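PDB 3EZS: aminotransferase AspB from Helicobacter pylori 26695, which probably acts as a pyridoxal 5'-phosphate-dependent transaminase, moving amino groups between amino acids and keto acids. Local coordinates for residues 78-82 with 83-87; 169-173 with 174-178; 206-209 with 210-213; 233-236 with 237-240; 255-259 with 260-264. One frame throughout, in Å; residues are numbered along the deposited sequence.

Overall arrangement
All five contacts are local turns or helix ends, met in numerical order along the chain and spread around one large domain built on a mixed seven-stranded sheet. Interactions 1, 2 and 3 form a run on one flank: centres are about 9 Å apart for 2 and 3, which pack helix 173-186 against helix 208-214, and about 14 Å for 1 and 3. Interaction 1 leads into edge strand 85-88 and also touches interaction 5, about 18 Å away between centres. Interactions 4 and 5, centres about 19 Å apart and touching through L238 and S264, both face the second subunit. Helix caps thus lie away from that interface, while the phosphate site of interaction 4 lies beside it.

Interaction 1. Residues 78-82 with 83-87; sequences IELKE and NELIS
N83 follows E82 through a tight turn that joins K81 to E84. With chi1 at 57° its CG sits between the backbone N and the carbonyl carbon, so the amide folds back and OD1 comes to 3.9 Å from K81 CB; a short polar residue suits so exposed a bend. E84 closes the turn twice. Its backbone N donates to K81 O (3.0 Å), and its extended side chain runs alongside that of K81 until OE1 receives K81 N at 3.1 Å. That second bond is nearly straight (168°), although the donor stands above the carboxylate plane. Glutamate has just the reach for it, and its carboxylate end lies along the lysine CB, CG and CD. K81 NZ, 4.2 Å from E84 OE1, is tied to it through a water that accepts from NZ and donates to OE1 and E79 O. At L85 the chain turns apolar: its CD1 meets L80 CD1 at 3.8 Å, L80 packing on F72 and L85 on Q68 of helix 62-76. K81 to E84 form a type I beta turn, closed also by the E84 side chain, that leads into strand 85-88, an edge of the sheet of fold type I aminotransferases.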
loop_
_atom_site.group_PDB
_atom_site.type_symbol
_atom_site.label_atom_id
_atom_site.label_comp_id
_atom_site.label_asym_id
_atom_site.label_seq_id
_atom_site.Cartn_x
_atom_site.Cartn_y
_atom_site.Cartn_z
ATOM N N ILE A 78 28.568 0.074 -4.038
ATOM C CA ILE A 78 28.209 -1.328 -3.899
ATOM C C ILE A 78 27.331 -1.675 -5.093
ATOM O O ILE A 78 26.430 -0.916 -5.443
ATOM C CB ILE A 78 27.436 -1.583 -2.596
ATOM C CG1 ILE A 78 28.381 -1.515 -1.400
ATOM C CG2 ILE A 78 26.777 -2.945 -2.604
ATOM C CD1 ILE A 78 27.655 -1.530 -0.070
ATOM N N GLU A 79 27.597 -2.818 -5.719
ATOM C CA GLU A 79 26.812 -3.263 -6.855
ATOM C C GLU A 79 25.883 -4.336 -6.369
ATOM O O GLU A 79 26.275 -5.485 -6.197
ATOM C CB GLU A 79 27.724 -3.774 -7.966
ATOM C CG GLU A 79 27.007 -4.012 -9.281
ATOM C CD GLU A 79 27.930 -3.862 -10.493
ATOM O OE1 GLU A 79 29.154 -4.107 -10.369
ATOM O OE2 GLU A 79 27.419 -3.483 -11.573
ATOM N N LEU A 80 24.646 -3.949 -6.112
ATOM C CA LEU A 80 23.648 -4.877 -5.650
ATOM C C LEU A 80 23.226 -5.801 -6.773
ATOM O O LEU A 80 23.058 -5.378 -7.920
ATOM C CB LEU A 80 22.427 -4.144 -5.116
ATOM C CG LEU A 80 22.609 -3.326 -3.830
ATOM C CD1 LEU A 80 21.382 -2.462 -3.627
ATOM C CD2 LEU A 80 22.899 -4.221 -2.585
ATOM N N LYS A 81 23.070 -7.079 -6.422
ATOM C CA LYS A 81 22.607 -8.095 -7.342
ATOM C C LYS A 81 21.091 -7.924 -7.512
ATOM O O LYS A 81 20.441 -7.264 -6.700
ATOM C CB LYS A 81 22.987 -9.482 -6.816
ATOM C CG LYS A 81 24.507 -9.653 -6.744
ATOM C CD LYS A 81 24.955 -10.900 -6.035
ATOM C CE LYS A 81 26.480 -10.965 -5.987
ATOM N NZ LYS A 81 27.082 -9.942 -5.089
ATOM N N GLU A 82 20.541 -8.512 -8.562
ATOM C CA GLU A 82 19.126 -8.374 -8.861
ATOM C C GLU A 82 18.156 -8.837 -7.784
ATOM O O GLU A 82 17.085 -8.270 -7.665
ATOM C CB GLU A 82 18.804 -9.042 -10.208
ATOM C CG GLU A 82 19.483 -8.336 -11.409
ATOM C CD GLU A 82 19.182 -9.001 -12.755
ATOM O OE1 GLU A 82 18.422 -10.000 -12.801
ATOM O OE2 GLU A 82 19.731 -8.529 -13.774
ATOM N N ASN A 83 18.522 -9.860 -7.019
ATOM C CA ASN A 83 17.666 -10.349 -5.934
ATOM C C ASN A 83 18.012 -9.695 -4.574
ATOM O O ASN A 83 17.501 -10.113 -3.525
ATOM C CB ASN A 83 17.665 -11.897 -5.867
ATOM C CG ASN A 83 19.063 -12.499 -5.699
ATOM O OD1 ASN A 83 20.070 -11.793 -5.741
ATOM N ND2 ASN A 83 19.123 -13.815 -5.518
ATOM N N GLU A 84 18.846 -8.653 -4.601
ATOM C CA GLU A 84 19.253 -7.934 -3.386
ATOM C C GLU A 84 18.594 -6.555 -3.214
ATOM O O GLU A 84 18.983 -5.779 -2.340
ATOM C CB GLU A 84 20.786 -7.832 -3.319
ATOM C CG GLU A 84 21.397 -9.159 -2.945
ATOM C CD GLU A 84 22.899 -9.201 -3.003
ATOM O OE1 GLU A 84 23.514 -8.276 -3.578
ATOM O OE2 GLU A 84 23.452 -10.205 -2.487
ATOM N N LEU A 85 17.591 -6.255 -4.029
ATOM C CA LEU A 85 16.867 -4.986 -3.910
ATOM C C LEU A 85 15.430 -5.185 -4.342
ATOM O O LEU A 85 15.173 -5.790 -5.385
ATOM C CB LEU A 85 17.546 -3.899 -4.725
ATOM C CG LEU A 85 16.875 -2.519 -4.708
ATOM C CD1 LEU A 85 17.924 -1.410 -4.768
ATOM C CD2 LEU A 85 15.841 -2.370 -5.823
ATOM N N ILE A 86 14.502 -4.747 -3.499
ATOM C CA ILE A 86 13.073 -4.786 -3.806
ATOM C C ILE A 86 12.547 -3.350 -3.831
ATOM O O ILE A 86 12.855 -2.580 -2.928
ATOM C CB ILE A 86 12.272 -5.662 -2.788
ATOM C CG1 ILE A 86 12.486 -7.163 -3.073
ATOM C CG2 ILE A 86 10.759 -5.371 -2.853
ATOM C CD1 ILE A 86 11.648 -8.087 -2.220
ATOM N N SER A 87 11.784 -3.003 -4.876
ATOM C CA SER A 87 11.167 -1.677 -5.033
ATOM C C SER A 87 9.920 -1.614 -4.160
ATOM O O SER A 87 9.120 -2.572 -4.153
ATOM C CB SER A 87 10.744 -1.431 -6.491
ATOM O OG SER A 87 11.847 -1.330 -7.381
HETATM O O HOH W 1 26.173 -7.374 -3.887
HETATM O O HOH W 2 16.492 -5.713 -7.861
#

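Interaction 2. Residues 169-173 with 174-178; sequences RTLSL and EELIS. With EDO (1,2-ethanediol), chain D.
R169 and E175 reach toward each other from opposite directions and meet in a bidentate salt bridge. The guanidinium grips end-on: NH1 holds E175 OE1 at 3.0 Å and NH2 holds E175 OE2 at 2.9 Å, both on the syn side, with the two flat groups nearly coplanar (19° apart). The bend of the arginine at chi2 (66°) carries its head round to the carboxylate, and D142 O and T144 OG1 take further N-H groups and fix its rotation. Among the hydrogen bonds, S172 and E175 form a capping box. S172 OG, poised by chi1 of 70° over the first turn, accepts from E175 N (3.1 Å); in return S172 N donates to the anti lone pair of E175 OE1 (2.9 Å), leaving the syn side to the arginine. Serine is short enough to cap, glutamate long enough to reciprocate. A 1,2-ethanediol molecule, probably from the crystallisation liquor, donates from O1 to R169 O. The apolar contact is a hydrophobic staple, L171 (N') with L176 (N4), CD1 to CD2 3.8 Å. The box starts helix 173-186 after the loop from strand 157-160; on helix 208-214, L176 and I177 pack on A211, L173 on E210 and L214.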
loop_
_atom_site.group_PDB
_atom_site.type_symbol
_atom_site.label_atom_id
_atom_site.label_comp_id
_atom_site.label_asym_id
_atom_site.label_seq_id
_atom_site.Cartn_x
_atom_site.Cartn_y
_atom_site.Cartn_z
ATOM N N ARG A 169 21.868 12.018 15.024
ATOM C CA ARG A 169 22.977 11.111 15.304
ATOM C C ARG A 169 23.163 10.112 14.186
ATOM O O ARG A 169 22.205 9.444 13.778
ATOM C CB ARG A 169 22.744 10.358 16.609
ATOM C CG ARG A 169 23.855 9.347 16.987
ATOM C CD ARG A 169 25.193 10.015 17.310
ATOM N NE ARG A 169 26.055 9.115 18.098
ATOM C CZ ARG A 169 26.892 8.201 17.609
ATOM N NH1 ARG A 169 27.025 8.003 16.310
ATOM N NH2 ARG A 169 27.596 7.455 18.442
ATOM N N THR A 170 24.409 10.019 13.714
ATOM C CA THR A 170 24.782 9.154 12.602
ATOM C C THR A 170 25.894 8.201 13.050
ATOM O O THR A 170 26.917 8.622 13.569
ATOM C CB THR A 170 25.200 10.007 11.360
ATOM O OG1 THR A 170 24.053 10.719 10.896
ATOM C CG2 THR A 170 25.723 9.159 10.196
ATOM N N LEU A 171 25.670 6.918 12.852
ATOM C CA LEU A 171 26.625 5.894 13.236
ATOM C C LEU A 171 27.749 5.805 12.212
ATOM O O LEU A 171 27.510 5.850 10.999
ATOM C CB LEU A 171 25.921 4.548 13.341
ATOM C CG LEU A 171 24.795 4.409 14.387
ATOM C CD1 LEU A 171 24.184 3.024 14.296
ATOM C CD2 LEU A 171 25.292 4.676 15.806
ATOM N N SER A 172 28.971 5.680 12.708
ATOM C CA SER A 172 30.143 5.571 11.867
ATOM C C SER A 172 30.219 4.181 11.242
ATOM O O SER A 172 29.495 3.265 11.625
ATOM C CB SER A 172 31.397 5.804 12.708
ATOM O OG SER A 172 31.605 4.710 13.592
ATOM N N LEU A 173 31.128 4.026 10.289
ATOM C CA LEU A 173 31.346 2.749 9.637
ATOM C C LEU A 173 31.699 1.714 10.702
ATOM O O LEU A 173 31.162 0.602 10.711
ATOM C CB LEU A 173 32.479 2.880 8.608
ATOM C CG LEU A 173 32.600 1.881 7.462
ATOM C CD1 LEU A 173 31.294 1.744 6.682
ATOM C CD2 LEU A 173 33.721 2.314 6.531
ATOM N N GLU A 174 32.555 2.107 11.639
ATOM C CA GLU A 174 33.017 1.209 12.694
ATOM C C GLU A 174 31.887 0.792 13.632
ATOM O O GLU A 174 31.826 -0.353 14.069
ATOM C CB GLU A 174 34.169 1.844 13.500
ATOM C CG GLU A 174 35.484 2.059 12.733
ATOM C CD GLU A 174 35.496 3.254 11.746
ATOM O OE1 GLU A 174 34.557 4.097 11.723
ATOM O OE2 GLU A 174 36.483 3.346 10.978
ATOM N N GLU A 175 31.006 1.730 13.947
ATOM C CA GLU A 175 29.839 1.455 14.789
ATOM C C GLU A 175 28.912 0.479 14.092
ATOM O O GLU A 175 28.427 -0.460 14.718
ATOM C CB GLU A 175 29.095 2.757 15.151
ATOM C CG GLU A 175 29.901 3.597 16.107
ATOM C CD GLU A 175 29.273 4.913 16.494
ATOM O OE1 GLU A 175 28.966 5.764 15.629
ATOM O OE2 GLU A 175 29.169 5.129 17.707
ATOM N N LEU A 176 28.670 0.702 12.801
ATOM C CA LEU A 176 27.796 -0.177 12.008
ATOM C C LEU A 176 28.387 -1.579 11.905
ATOM O O LEU A 176 27.656 -2.565 11.930
ATOM C CB LEU A 176 27.523 0.410 10.610
ATOM C CG LEU A 176 26.721 1.742 10.506
ATOM C CD1 LEU A 176 26.788 2.332 9.110
ATOM C CD2 LEU A 176 25.276 1.587 10.922
ATOM N N ILE A 177 29.706 -1.662 11.803
ATOM C CA ILE A 177 30.415 -2.957 11.720
ATOM C C ILE A 177 30.166 -3.788 12.979
ATOM O O ILE A 177 29.882 -4.988 12.882
ATOM C CB ILE A 177 31.929 -2.767 11.461
ATOM C CG1 ILE A 177 32.156 -2.333 10.006
ATOM C CG2 ILE A 177 32.702 -4.073 11.715
ATOM C CD1 ILE A 177 33.613 -1.797 9.705
ATOM N N SER A 178 30.232 -3.135 14.148
ATOM C CA SER A 178 29.956 -3.804 15.426
ATOM C C SER A 178 28.555 -4.386 15.457
ATOM O O SER A 178 28.368 -5.512 15.907
ATOM C CB SER A 178 30.114 -2.849 16.605
ATOM O OG SER A 178 31.450 -2.406 16.725
HETATM C C1 EDO D . 21.596 6.692 15.909
HETATM O O1 EDO D . 22.038 6.691 14.541
HETATM C C2 EDO D . 20.852 5.393 16.181
HETATM O O2 EDO D . 19.922 5.124 15.149
#

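Interaction 3. Residues 206-209 with 210-213; sequences PSLL and EACM
S207 and E210 cap the start of a short helix through complementary side-chain conformations. The serine hydroxyl swings opposite its own amide N (chi1 173°), which lets OG lean over the first turn and accept from L209 N at 3.2 Å. Its other partner is E194 OE1, while E194 OE2 takes L208 N, so one outside carboxylate meets the helix start at two points; negative charge here would probably be favoured by the helix dipole. E210 leans back with CG beside its backbone N and the chain extended to CD, then rotates the carboxylate (chi3 60°) until OE2 accepts S207 N at 2.9 Å. That amide approaches from above the carboxylate plane, 40° out of it, and P206 CA and CB lie beside the same oxygen. Serine and glutamate thus make a capping box: S207 N to E210 OE2 is its return arm, while E210 N goes to S207 O (3.1 Å). The ordinary helical bonds C212 N to L208 O and M213 N to L209 O continue from it. In the beta-alpha-beta unit between strands 189-193 and 223-228, L208 packs on V223 and V225, A211 faces helix 173-186, and L209 lies on F72 of helix 62-76.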
loop_
_atom_site.group_PDB
_atom_site.type_symbol
_atom_site.label_atom_id
_atom_site.label_comp_id
_atom_site.label_asym_id
_atom_site.label_seq_id
_atom_site.Cartn_x
_atom_site.Cartn_y
_atom_site.Cartn_z
ATOM N N PRO A 206 27.661 6.717 6.039
ATOM C CA PRO A 206 27.785 5.395 5.456
ATOM C C PRO A 206 26.513 4.550 5.541
ATOM O O PRO A 206 25.708 4.707 6.477
ATOM C CB PRO A 206 28.882 4.763 6.292
ATOM C CG PRO A 206 28.793 5.440 7.628
ATOM C CD PRO A 206 28.209 6.793 7.403
ATOM N N SER A 207 26.310 3.686 4.547
ATOM C CA SER A 207 25.210 2.717 4.605
ATOM C C SER A 207 25.652 1.526 5.445
ATOM O O SER A 207 26.822 1.191 5.491
ATOM C CB SER A 207 24.838 2.200 3.226
ATOM O OG SER A 207 23.881 1.161 3.313
ATOM N N LEU A 208 24.696 0.888 6.097
ATOM C CA LEU A 208 24.942 -0.334 6.860
ATOM C C LEU A 208 25.445 -1.478 5.944
ATOM O O LEU A 208 26.116 -2.411 6.415
ATOM C CB LEU A 208 23.641 -0.730 7.613
ATOM C CG LEU A 208 23.569 -2.010 8.451
ATOM C CD1 LEU A 208 24.658 -2.053 9.552
ATOM C CD2 LEU A 208 22.161 -2.184 9.063
ATOM N N LEU A 209 25.107 -1.437 4.650
ATOM C CA LEU A 209 25.609 -2.471 3.714
ATOM C C LEU A 209 27.107 -2.298 3.435
ATOM O O LEU A 209 27.806 -3.277 3.074
ATOM C CB LEU A 209 24.793 -2.548 2.413
ATOM C CG LEU A 209 23.286 -2.854 2.508
ATOM C CD1 LEU A 209 22.726 -3.267 1.135
ATOM C CD2 LEU A 209 22.990 -3.947 3.531
ATOM N N GLU A 210 27.622 -1.084 3.615
ATOM C CA GLU A 210 29.079 -0.866 3.493
ATOM C C GLU A 210 29.810 -1.561 4.657
ATOM O O GLU A 210 30.912 -2.082 4.495
ATOM C CB GLU A 210 29.431 0.616 3.518
ATOM C CG GLU A 210 28.852 1.442 2.391
ATOM C CD GLU A 210 29.310 2.911 2.484
ATOM O OE1 GLU A 210 30.520 3.136 2.441
ATOM O OE2 GLU A 210 28.468 3.833 2.582
ATOM N N ALA A 211 29.193 -1.536 5.835
ATOM C CA ALA A 211 29.742 -2.203 7.011
ATOM C C ALA A 211 29.799 -3.708 6.763
ATOM O O ALA A 211 30.737 -4.396 7.170
ATOM C CB ALA A 211 28.881 -1.870 8.259
ATOM N N CYS A 212 28.771 -4.205 6.086
ATOM C CA CYS A 212 28.680 -5.600 5.732
ATOM C C CYS A 212 29.853 -6.046 4.880
ATOM O O CYS A 212 30.420 -7.106 5.121
ATOM C CB CYS A 212 27.358 -5.880 5.005
ATOM S SG CYS A 212 25.913 -6.022 6.087
HETATM N N MSE A 213 30.200 -5.239 3.883
HETATM C CA MSE A 213 31.312 -5.533 2.993
HETATM C C MSE A 213 32.621 -5.630 3.786
HETATM O O MSE A 213 33.445 -6.505 3.518
HETATM C CB MSE A 213 31.473 -4.453 1.928
HETATM C CG MSE A 213 30.281 -4.220 1.025
HETATM SE SE MSE A 213 29.690 -5.749 0.036
HETATM C CE MSE A 213 31.285 -6.057 -1.045
#

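Interaction 4. Residues 233-236 with 237-240; sequences SSAP and GLRS. With PO4 (phosphate ion), chain C.
R239 curls back on P236 because three successive torsions all fall on the same negative side: chi1 -47°, chi2 -56° and chi3 -46°. The hooked chain brings CD within 3.3 Å of P236 O and sets NH1 on a lone pair of that oxygen, in the carbonyl plane, at 3.1 Å. P236 O accepts a second bond from R239 N (3.2 Å), which comes from above the plane, so one carbonyl both closes the backbone turn and steadies the guanidinium. The group then presents its edge to a phosphate ion, probably from the crystallisation liquor, NH1 to PO4 O3 at 3.1 Å and NH2 to PO4 O2 at 2.8 Å. S228 OG, S230 OG and the amides of S91 and R92 also bind this ion, a set consistent with the cup that holds the cofactor phosphate in related aminotransferases. The arginine suits it by supplying positive charge and two N-H donors. Upstream, A235 O receives L238 N (3.2 Å), a 3-10 type closure for which proline at 236 is apt, since its ring fixes phi. A235 CB rests against L238 CD1 at 3.6 Å. L238 also packs on helix 266-277, and R239 NE makes a weak bond to T263 of the second subunit.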
loop_
_atom_site.group_PDB
_atom_site.type_symbol
_atom_site.label_atom_id
_atom_site.label_comp_id
_atom_site.label_asym_id
_atom_site.label_seq_id
_atom_site.Cartn_x
_atom_site.Cartn_y
_atom_site.Cartn_z
ATOM N N SER A 233 14.508 14.060 -3.363
ATOM C CA SER A 233 14.074 14.713 -4.602
ATOM C C SER A 233 12.873 15.631 -4.480
ATOM O O SER A 233 12.318 16.034 -5.490
ATOM C CB SER A 233 13.771 13.628 -5.637
ATOM O OG SER A 233 14.848 12.699 -5.748
ATOM N N SER A 234 12.492 16.003 -3.263
ATOM C CA SER A 234 11.288 16.837 -3.034
ATOM C C SER A 234 10.097 16.335 -3.868
ATOM O O SER A 234 9.385 17.122 -4.532
ATOM C CB SER A 234 11.560 18.311 -3.330
ATOM O OG SER A 234 12.604 18.825 -2.522
ATOM N N ALA A 235 9.910 15.018 -3.817
ATOM C CA ALA A 235 8.865 14.323 -4.551
ATOM C C ALA A 235 8.203 13.244 -3.696
ATOM O O ALA A 235 8.165 12.092 -4.129
ATOM C CB ALA A 235 9.463 13.679 -5.815
ATOM N N PRO A 236 7.683 13.599 -2.495
ATOM C CA PRO A 236 7.006 12.618 -1.637
ATOM C C PRO A 236 5.775 12.013 -2.297
ATOM O O PRO A 236 5.456 10.872 -2.017
ATOM C CB PRO A 236 6.599 13.436 -0.402
ATOM C CG PRO A 236 6.520 14.837 -0.890
ATOM C CD PRO A 236 7.662 14.935 -1.867
ATOM N N GLY A 237 5.128 12.742 -3.205
ATOM C CA GLY A 237 3.961 12.212 -3.916
ATOM C C GLY A 237 4.210 10.991 -4.798
ATOM O O GLY A 237 3.272 10.265 -5.123
ATOM N N LEU A 238 5.458 10.768 -5.207
ATOM C CA LEU A 238 5.795 9.628 -6.048
ATOM C C LEU A 238 5.677 8.287 -5.302
ATOM O O LEU A 238 5.433 7.263 -5.938
ATOM C CB LEU A 238 7.204 9.786 -6.667
ATOM C CG LEU A 238 7.356 10.854 -7.761
ATOM C CD1 LEU A 238 8.804 11.004 -8.179
ATOM C CD2 LEU A 238 6.505 10.573 -9.006
ATOM N N ARG A 239 5.821 8.312 -3.971
ATOM C CA ARG A 239 5.749 7.124 -3.124
ATOM C C ARG A 239 6.717 6.073 -3.655
ATOM O O ARG A 239 6.314 4.981 -4.041
ATOM C CB ARG A 239 4.320 6.542 -3.056
ATOM C CG ARG A 239 3.192 7.521 -2.804
ATOM C CD ARG A 239 3.321 8.372 -1.529
ATOM N NE ARG A 239 3.710 7.605 -0.348
ATOM C CZ ARG A 239 4.828 7.734 0.368
ATOM N NH1 ARG A 239 5.762 8.638 0.097
ATOM N NH2 ARG A 239 5.001 6.930 1.404
ATOM N N SER A 240 7.994 6.426 -3.693
ATOM C CA SER A 240 9.032 5.530 -4.169
ATOM C C SER A 240 10.142 5.336 -3.138
ATOM O O SER A 240 10.708 6.288 -2.608
ATOM C CB SER A 240 9.652 6.021 -5.483
ATOM O OG SER A 240 10.597 5.066 -5.944
HETATM P P PO4 C . 8.355 7.981 2.992
HETATM O O1 PO4 C . 9.375 7.257 2.158
HETATM O O2 PO4 C . 7.160 7.120 3.228
HETATM O O3 PO4 C . 7.897 9.196 2.268
HETATM O O4 PO4 C . 8.967 8.283 4.327
HETATM O O HOH W 3 8.389 8.995 -2.586
#

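Interaction 5. Residues 255-259 with 260-264; sequences AFRAY and LGYTS
F256 offers the flat of its ring to L260. With CG opposite the backbone N (chi1 173°), the ring stands where L260 CD2 meets one face, 4.2 Å from the centroid and 26° off the normal, a CH-pi contact for which a branched aliphatic residue is well shaped. R257 comes next. Its carbonyl O accepts L260 N at 3.3 Å. The side chain crosses L260, with CG 4.0 Å from L260 CD1, and bends at chi3 so that NH2 passes 3.8 Å from Y262 CB. That NH2 forms a salt bridge with E93, and a water ties it to Y262 O. Across this contact A258 acts through its carbonyl, which also accepts from R92 of the second subunit. Y259 N bonds to F256 O, and its ring meets Y7 of the second subunit edge-to-face. G261 takes a positive phi (73°), which glycine accepts easily, and Y262 centres an inverse gamma turn. At this helix end, then, waters bridge R257 O to Y262 N and A258 O to G261 N, beside direct bonds, and L260 covers one face of F256; Y262 OH bonds to L260 O of the second subunit and its ring stacks on Y262 of that subunit, making this turn part of the dimer interface.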
loop_
_atom_site.group_PDB
_atom_site.type_symbol
_atom_site.label_atom_id
_atom_site.label_comp_id
_atom_site.label_asym_id
_atom_site.label_seq_id
_atom_site.Cartn_x
_atom_site.Cartn_y
_atom_site.Cartn_z
ATOM N N ALA A 255 7.411 -12.636 -2.460
ATOM C CA ALA A 255 6.205 -13.487 -2.526
ATOM C C ALA A 255 5.105 -12.953 -1.600
ATOM O O ALA A 255 3.930 -12.971 -1.951
ATOM C CB ALA A 255 6.541 -14.954 -2.176
ATOM N N PHE A 256 5.485 -12.481 -0.418
ATOM C CA PHE A 256 4.518 -11.906 0.513
ATOM C C PHE A 256 3.900 -10.631 -0.097
ATOM O O PHE A 256 2.705 -10.434 -0.057
ATOM C CB PHE A 256 5.204 -11.642 1.862
ATOM C CG PHE A 256 4.359 -10.880 2.871
ATOM C CD1 PHE A 256 3.184 -11.419 3.370
ATOM C CD2 PHE A 256 4.783 -9.652 3.368
ATOM C CE1 PHE A 256 2.419 -10.727 4.322
ATOM C CE2 PHE A 256 4.034 -8.965 4.337
ATOM C CZ PHE A 256 2.860 -9.499 4.812
ATOM N N ARG A 257 4.732 -9.804 -0.715
ATOM C CA ARG A 257 4.282 -8.550 -1.312
ATOM C C ARG A 257 3.303 -8.704 -2.482
ATOM O O ARG A 257 2.578 -7.758 -2.815
ATOM C CB ARG A 257 5.488 -7.710 -1.732
ATOM C CG ARG A 257 6.250 -7.081 -0.560
ATOM C CD ARG A 257 7.391 -6.159 -1.046
ATOM N NE ARG A 257 6.867 -4.960 -1.685
ATOM C CZ ARG A 257 6.493 -3.850 -1.038
ATOM N NH1 ARG A 257 6.579 -3.754 0.274
ATOM N NH2 ARG A 257 6.005 -2.831 -1.719
ATOM N N ALA A 258 3.289 -9.881 -3.105
ATOM C CA ALA A 258 2.354 -10.172 -4.197
ATOM C C ALA A 258 0.915 -9.961 -3.747
ATOM O O ALA A 258 0.095 -9.542 -4.536
ATOM C CB ALA A 258 2.545 -11.623 -4.708
ATOM N N TYR A 259 0.639 -10.235 -2.466
ATOM C CA TYR A 259 -0.695 -10.135 -1.865
ATOM C C TYR A 259 -1.127 -8.765 -1.317
ATOM O O TYR A 259 -2.321 -8.531 -1.108
ATOM C CB TYR A 259 -0.760 -11.093 -0.669
ATOM C CG TYR A 259 -0.579 -12.544 -1.015
ATOM C CD1 TYR A 259 -1.670 -13.328 -1.405
ATOM C CD2 TYR A 259 0.675 -13.135 -0.958
ATOM C CE1 TYR A 259 -1.510 -14.671 -1.726
ATOM C CE2 TYR A 259 0.855 -14.478 -1.272
ATOM C CZ TYR A 259 -0.239 -15.249 -1.654
ATOM O OH TYR A 259 -0.060 -16.588 -1.982
ATOM N N LEU A 260 -0.170 -7.879 -1.072
ATOM C CA LEU A 260 -0.441 -6.640 -0.355
ATOM C C LEU A 260 -1.072 -5.480 -1.125
ATOM O O LEU A 260 -1.701 -4.632 -0.501
ATOM C CB LEU A 260 0.850 -6.150 0.296
ATOM C CG LEU A 260 1.603 -7.132 1.198
ATOM C CD1 LEU A 260 2.926 -6.499 1.594
ATOM C CD2 LEU A 260 0.777 -7.514 2.418
ATOM N N GLY A 261 -0.892 -5.422 -2.444
ATOM C CA GLY A 261 -1.481 -4.354 -3.252
ATOM C C GLY A 261 -0.840 -2.981 -3.106
ATOM O O GLY A 261 -1.525 -1.947 -3.250
ATOM N N TYR A 262 0.459 -2.960 -2.807
ATOM C CA TYR A 262 1.222 -1.710 -2.735
ATOM C C TYR A 262 1.805 -1.391 -4.123
ATOM O O TYR A 262 3.025 -1.454 -4.325
ATOM C CB TYR A 262 2.367 -1.799 -1.721
ATOM C CG TYR A 262 1.980 -1.729 -0.259
ATOM C CD1 TYR A 262 1.658 -0.513 0.332
ATOM C CD2 TYR A 262 2.003 -2.869 0.550
ATOM C CE1 TYR A 262 1.332 -0.431 1.669
ATOM C CE2 TYR A 262 1.692 -2.796 1.905
ATOM C CZ TYR A 262 1.356 -1.566 2.460
ATOM O OH TYR A 262 1.043 -1.472 3.809
ATOM N N THR A 263 0.938 -1.024 -5.064
ATOM C CA THR A 263 1.365 -0.760 -6.439
ATOM C C THR A 263 1.112 0.694 -6.844
ATOM O O THR A 263 0.360 1.429 -6.195
ATOM C CB THR A 263 0.681 -1.717 -7.410
ATOM O OG1 THR A 263 -0.722 -1.536 -7.302
ATOM C CG2 THR A 263 1.020 -3.196 -7.068
ATOM N N SER A 264 1.764 1.087 -7.932
ATOM C CA SER A 264 1.754 2.457 -8.412
ATOM C C SER A 264 1.671 2.492 -9.944
ATOM O O SER A 264 2.183 1.604 -10.613
ATOM C CB SER A 264 3.060 3.096 -7.939
ATOM O OG SER A 264 3.018 4.493 -8.027
HETATM O O HOH W 4 2.367 -5.081 -2.837
HETATM O O HOH W 5 4.409 -3.559 -4.226
HETATM O O HOH W 6 -0.072 -6.821 -4.771
#